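Local coordinates for YycN protein (Bacillus subtilis, PDB 1ON0) that probably transfers acyl groups, most likely acetyl, as a homodimeric member of the GNAT acetyltransferase family, its own acceptor substrate not being established, at residues Asp71-His79 and Phe90-Tyr100. Sequence-based numbering, arbitrary orientation.
Sequences DIVGWLWIH and FIYDFGLYEPY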
loop_
_atom_site.group_PDB
_atom_site.type_symbol
_atom_site.label_atom_id
_atom_site.label_comp_id
_atom_site.label_asym_id
_atom_site.label_seq_id
_atom_site.Cartn_x
_atom_site.Cartn_y
_atom_site.Cartn_z
ATOM N N ASP B 71 4.926 9.896 12.254
ATOM C CA ASP B 71 4.558 10.116 10.878
ATOM C C ASP B 71 3.227 10.811 10.669
ATOM O O ASP B 71 2.171 10.212 10.848
ATOM C CB ASP B 71 4.591 8.786 10.130
ATOM C CG ASP B 71 5.979 8.173 10.120
ATOM O OD1 ASP B 71 6.224 7.198 10.852
ATOM O OD2 ASP B 71 6.846 8.686 9.391
ATOM N N ILE B 72 3.296 12.085 10.289
ATOM C CA ILE B 72 2.101 12.867 10.019
ATOM C C ILE B 72 1.836 12.741 8.523
ATOM O O ILE B 72 2.410 13.468 7.714
ATOM C CB ILE B 72 2.295 14.343 10.393
ATOM C CG1 ILE B 72 2.805 14.453 11.828
ATOM C CG2 ILE B 72 0.952 15.085 10.266
ATOM C CD1 ILE B 72 3.451 15.807 12.158
ATOM N N VAL B 73 0.960 11.804 8.177
ATOM C CA VAL B 73 0.609 11.493 6.795
ATOM C C VAL B 73 -0.143 12.566 6.003
ATOM O O VAL B 73 -0.000 12.648 4.770
ATOM C CB VAL B 73 -0.202 10.191 6.742
ATOM C CG1 VAL B 73 0.558 9.083 7.466
ATOM C CG2 VAL B 73 -1.569 10.390 7.379
ATOM N N GLY B 74 -0.940 13.373 6.704
ATOM C CA GLY B 74 -1.698 14.421 6.045
ATOM C C GLY B 74 -2.502 15.384 6.918
ATOM O O GLY B 74 -2.178 15.635 8.076
ATOM N N TRP B 75 -3.575 15.910 6.340
ATOM C CA TRP B 75 -4.439 16.894 6.985
ATOM C C TRP B 75 -5.898 16.600 6.641
ATOM O O TRP B 75 -6.201 15.938 5.647
ATOM C CB TRP B 75 -4.069 18.279 6.454
ATOM C CG TRP B 75 -4.214 18.363 4.955
ATOM C CD1 TRP B 75 -5.352 18.695 4.254
ATOM C CD2 TRP B 75 -3.220 18.043 3.966
ATOM N NE1 TRP B 75 -5.123 18.597 2.910
ATOM C CE2 TRP B 75 -3.828 18.199 2.699
ATOM C CE3 TRP B 75 -1.879 17.631 4.027
ATOM C CZ2 TRP B 75 -3.133 17.965 1.495
ATOM C CZ3 TRP B 75 -1.189 17.398 2.832
ATOM C CH2 TRP B 75 -1.820 17.562 1.582
ATOM N N LEU B 76 -6.807 17.113 7.451
ATOM C CA LEU B 76 -8.229 16.906 7.214
ATOM C C LEU B 76 -8.935 18.102 7.827
ATOM O O LEU B 76 -8.749 18.399 8.998
ATOM C CB LEU B 76 -8.689 15.630 7.910
ATOM C CG LEU B 76 -9.948 14.917 7.415
ATOM C CD1 LEU B 76 -10.676 14.371 8.630
ATOM C CD2 LEU B 76 -10.853 15.844 6.611
ATOM N N TRP B 77 -9.733 18.794 7.036
ATOM C CA TRP B 77 -10.450 19.947 7.535
ATOM C C TRP B 77 -11.908 19.857 7.141
ATOM O O TRP B 77 -12.230 19.859 5.959
ATOM C CB TRP B 77 -9.807 21.233 6.987
ATOM C CG TRP B 77 -10.641 22.477 7.106
ATOM C CD1 TRP B 77 -11.723 22.667 7.915
ATOM C CD2 TRP B 77 -10.442 23.707 6.409
ATOM N NE1 TRP B 77 -12.211 23.931 7.766
ATOM C CE2 TRP B 77 -11.447 24.600 6.846
ATOM C CE3 TRP B 77 -9.507 24.152 5.459
ATOM C CZ2 TRP B 77 -11.553 25.915 6.359
ATOM C CZ3 TRP B 77 -9.611 25.460 4.979
ATOM C CH2 TRP B 77 -10.626 26.324 5.432
ATOM N N ILE B 78 -12.793 19.751 8.130
ATOM C CA ILE B 78 -14.216 19.686 7.830
ATOM C C ILE B 78 -14.979 20.778 8.554
ATOM O O ILE B 78 -14.530 21.309 9.571
ATOM C CB ILE B 78 -14.857 18.326 8.211
ATOM C CG1 ILE B 78 -15.060 18.233 9.715
ATOM C CG2 ILE B 78 -13.987 17.189 7.710
ATOM C CD1 ILE B 78 -15.800 16.980 10.145
ATOM N N HIS B 79 -16.139 21.103 8.012
ATOM C CA HIS B 79 -17.012 22.120 8.582
ATOM C C HIS B 79 -18.343 21.471 8.892
ATOM O O HIS B 79 -18.862 20.714 8.076
ATOM C CB HIS B 79 -17.247 23.233 7.575
ATOM C CG HIS B 79 -18.292 24.220 7.991
ATOM N ND1 HIS B 79 -18.154 25.023 9.101
ATOM C CD2 HIS B 79 -19.473 24.560 7.421
ATOM C CE1 HIS B 79 -19.203 25.823 9.194
ATOM N NE2 HIS B 79 -20.016 25.562 8.188
ATOM N N PHE B 90 -19.131 19.705 5.547
ATOM C CA PHE B 90 -18.368 19.851 4.328
ATOM C C PHE B 90 -16.894 19.621 4.574
ATOM O O PHE B 90 -16.341 20.049 5.594
ATOM C CB PHE B 90 -18.571 21.246 3.735
ATOM C CG PHE B 90 -17.955 21.429 2.359
ATOM C CD1 PHE B 90 -16.780 22.153 2.195
ATOM C CD2 PHE B 90 -18.568 20.898 1.236
ATOM C CE1 PHE B 90 -16.225 22.365 0.931
ATOM C CE2 PHE B 90 -18.030 21.096 -0.034
ATOM C CZ PHE B 90 -16.851 21.831 -0.182
ATOM N N ILE B 91 -16.262 18.946 3.622
ATOM C CA ILE B 91 -14.840 18.674 3.700
ATOM C C ILE B 91 -14.108 19.741 2.890
ATOM O O ILE B 91 -13.952 19.618 1.668
ATOM C CB ILE B 91 -14.519 17.293 3.121
ATOM C CG1 ILE B 91 -15.245 16.218 3.945
ATOM C CG2 ILE B 91 -13.016 17.052 3.156
ATOM C CD1 ILE B 91 -15.260 14.855 3.315
ATOM N N TYR B 92 -13.661 20.794 3.563
ATOM C CA TYR B 92 -12.941 21.853 2.873
ATOM C C TYR B 92 -11.603 21.355 2.366
ATOM O O TYR B 92 -11.144 21.786 1.321
ATOM C CB TYR B 92 -12.734 23.076 3.796
ATOM C CG TYR B 92 -13.901 24.043 3.788
ATOM C CD1 TYR B 92 -14.224 24.749 2.637
ATOM C CD2 TYR B 92 -14.742 24.170 4.891
ATOM C CE1 TYR B 92 -15.361 25.539 2.568
ATOM C CE2 TYR B 92 -15.883 24.967 4.832
ATOM C CZ TYR B 92 -16.192 25.638 3.665
ATOM O OH TYR B 92 -17.365 26.354 3.549
ATOM N N ASP B 93 -10.977 20.420 3.066
ATOM C CA ASP B 93 -9.674 19.989 2.593
ATOM C C ASP B 93 -9.253 18.646 3.163
ATOM O O ASP B 93 -9.519 18.331 4.321
ATOM C CB ASP B 93 -8.650 21.084 2.938
ATOM C CG ASP B 93 -7.326 20.936 2.190
ATOM O OD1 ASP B 93 -7.312 20.400 1.074
ATOM O OD2 ASP B 93 -6.299 21.375 2.730
ATOM N N PHE B 94 -8.612 17.857 2.316
ATOM C CA PHE B 94 -8.149 16.538 2.681
ATOM C C PHE B 94 -7.080 16.049 1.721
ATOM O O PHE B 94 -7.212 16.148 0.493
ATOM C CB PHE B 94 -9.299 15.545 2.675
ATOM C CG PHE B 94 -8.849 14.126 2.543
ATOM C CD1 PHE B 94 -8.236 13.484 3.606
ATOM C CD2 PHE B 94 -8.992 13.449 1.331
ATOM C CE1 PHE B 94 -7.776 12.171 3.477
ATOM C CE2 PHE B 94 -8.540 12.137 1.178
ATOM C CZ PHE B 94 -7.926 11.498 2.256
ATOM N N GLY B 95 -6.017 15.498 2.281
ATOM C CA GLY B 95 -4.954 15.014 1.434
ATOM C C GLY B 95 -3.810 14.577 2.305
ATOM O O GLY B 95 -3.808 14.810 3.511
ATOM N N LEU B 96 -2.830 13.945 1.681
ATOM C CA LEU B 96 -1.671 13.456 2.385
ATOM C C LEU B 96 -0.452 14.145 1.837
ATOM O O LEU B 96 -0.473 14.656 0.716
ATOM C CB LEU B 96 -1.548 11.942 2.187
ATOM C CG LEU B 96 -2.161 10.940 3.168
ATOM C CD1 LEU B 96 -3.435 11.449 3.781
ATOM C CD2 LEU B 96 -2.370 9.646 2.409
ATOM N N TYR B 97 0.609 14.185 2.631
ATOM C CA TYR B 97 1.835 14.793 2.146
ATOM C C TYR B 97 2.491 13.834 1.152
ATOM O O TYR B 97 2.298 12.614 1.223
ATOM C CB TYR B 97 2.788 15.087 3.292
ATOM C CG TYR B 97 2.242 16.114 4.235
ATOM C CD1 TYR B 97 1.540 15.730 5.375
ATOM C CD2 TYR B 97 2.391 17.475 3.972
ATOM C CE1 TYR B 97 1.002 16.669 6.231
ATOM C CE2 TYR B 97 1.855 18.426 4.821
ATOM C CZ TYR B 97 1.160 18.014 5.954
ATOM O OH TYR B 97 0.623 18.948 6.810
ATOM N N GLU B 98 3.253 14.414 0.233
ATOM C CA GLU B 98 3.953 13.689 -0.815
ATOM C C GLU B 98 4.659 12.412 -0.317
ATOM O O GLU B 98 4.407 11.313 -0.827
ATOM C CB GLU B 98 4.946 14.648 -1.506
ATOM C CG GLU B 98 5.107 14.443 -3.016
ATOM C CD GLU B 98 5.679 15.667 -3.753
ATOM O OE1 GLU B 98 4.988 16.709 -3.837
ATOM O OE2 GLU B 98 6.820 15.588 -4.265
ATOM N N PRO B 99 5.525 12.526 0.700
ATOM C CA PRO B 99 6.232 11.351 1.218
ATOM C C PRO B 99 5.371 10.212 1.807
ATOM O O PRO B 99 5.900 9.152 2.111
ATOM C CB PRO B 99 7.182 11.953 2.257
ATOM C CG PRO B 99 6.419 13.135 2.752
ATOM C CD PRO B 99 5.885 13.726 1.477
ATOM N N TYR B 100 4.063 10.423 1.946
ATOM C CA TYR B 100 3.191 9.401 2.505
ATOM C C TYR B 100 2.093 8.917 1.547
ATOM O O TYR B 100 1.175 8.197 1.947
ATOM C CB TYR B 100 2.569 9.911 3.813
ATOM C CG TYR B 100 3.567 10.116 4.919
ATOM C CD1 TYR B 100 4.225 9.034 5.503
ATOM C CD2 TYR B 100 3.860 11.395 5.391
ATOM C CE1 TYR B 100 5.143 9.224 6.527
ATOM C CE2 TYR B 100 4.786 11.596 6.418
ATOM C CZ TYR B 100 5.419 10.503 6.982
ATOM O OH TYR B 100 6.316 10.678 8.017
#
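Trp75 lies flat across Gly95. A chi1 of 58° sets CG between the backbone N and the carbonyl carbon, which folds the indole over the neighbouring strand. CD2 and the middle of the indole lie over Gly95 O, 3.3 Å from the ring plane; CZ2 then rests on Gly95 CA at 3.5 Å, where the glycine has no side chain to obstruct it. Farther out, CH2 meets Leu96 O, while CE3 and CZ3 present the indole edge to the face of the Tyr97 ring, centroids 4.9 Å apart and planes at 76°. On the pyrrole side NE1 is 3.0 Å from Asp93 OD2, but the angle is too poor for a hydrogen bond; that oxygen is held by Tyr16 OH instead. Beneath the indole, Trp75 N donates to Gly95 O (3.0 Å). Farther along, Tyr92 CB makes a CH-pi contact over the Trp77 ring. Beyond the other end, Tyr100 OH donates to Asp71 OD2, at a modelled 2.5 Å whose shortness is doubtful; OD2 also salt-bridges Arg53 of another subunit of the four-chain assembly. The paired backbones of two consecutive antiparallel strands make a beta hairpin of the central GNAT sheet, interrupted by a classic bulge where Tyr92 and Asp93 both face Trp77.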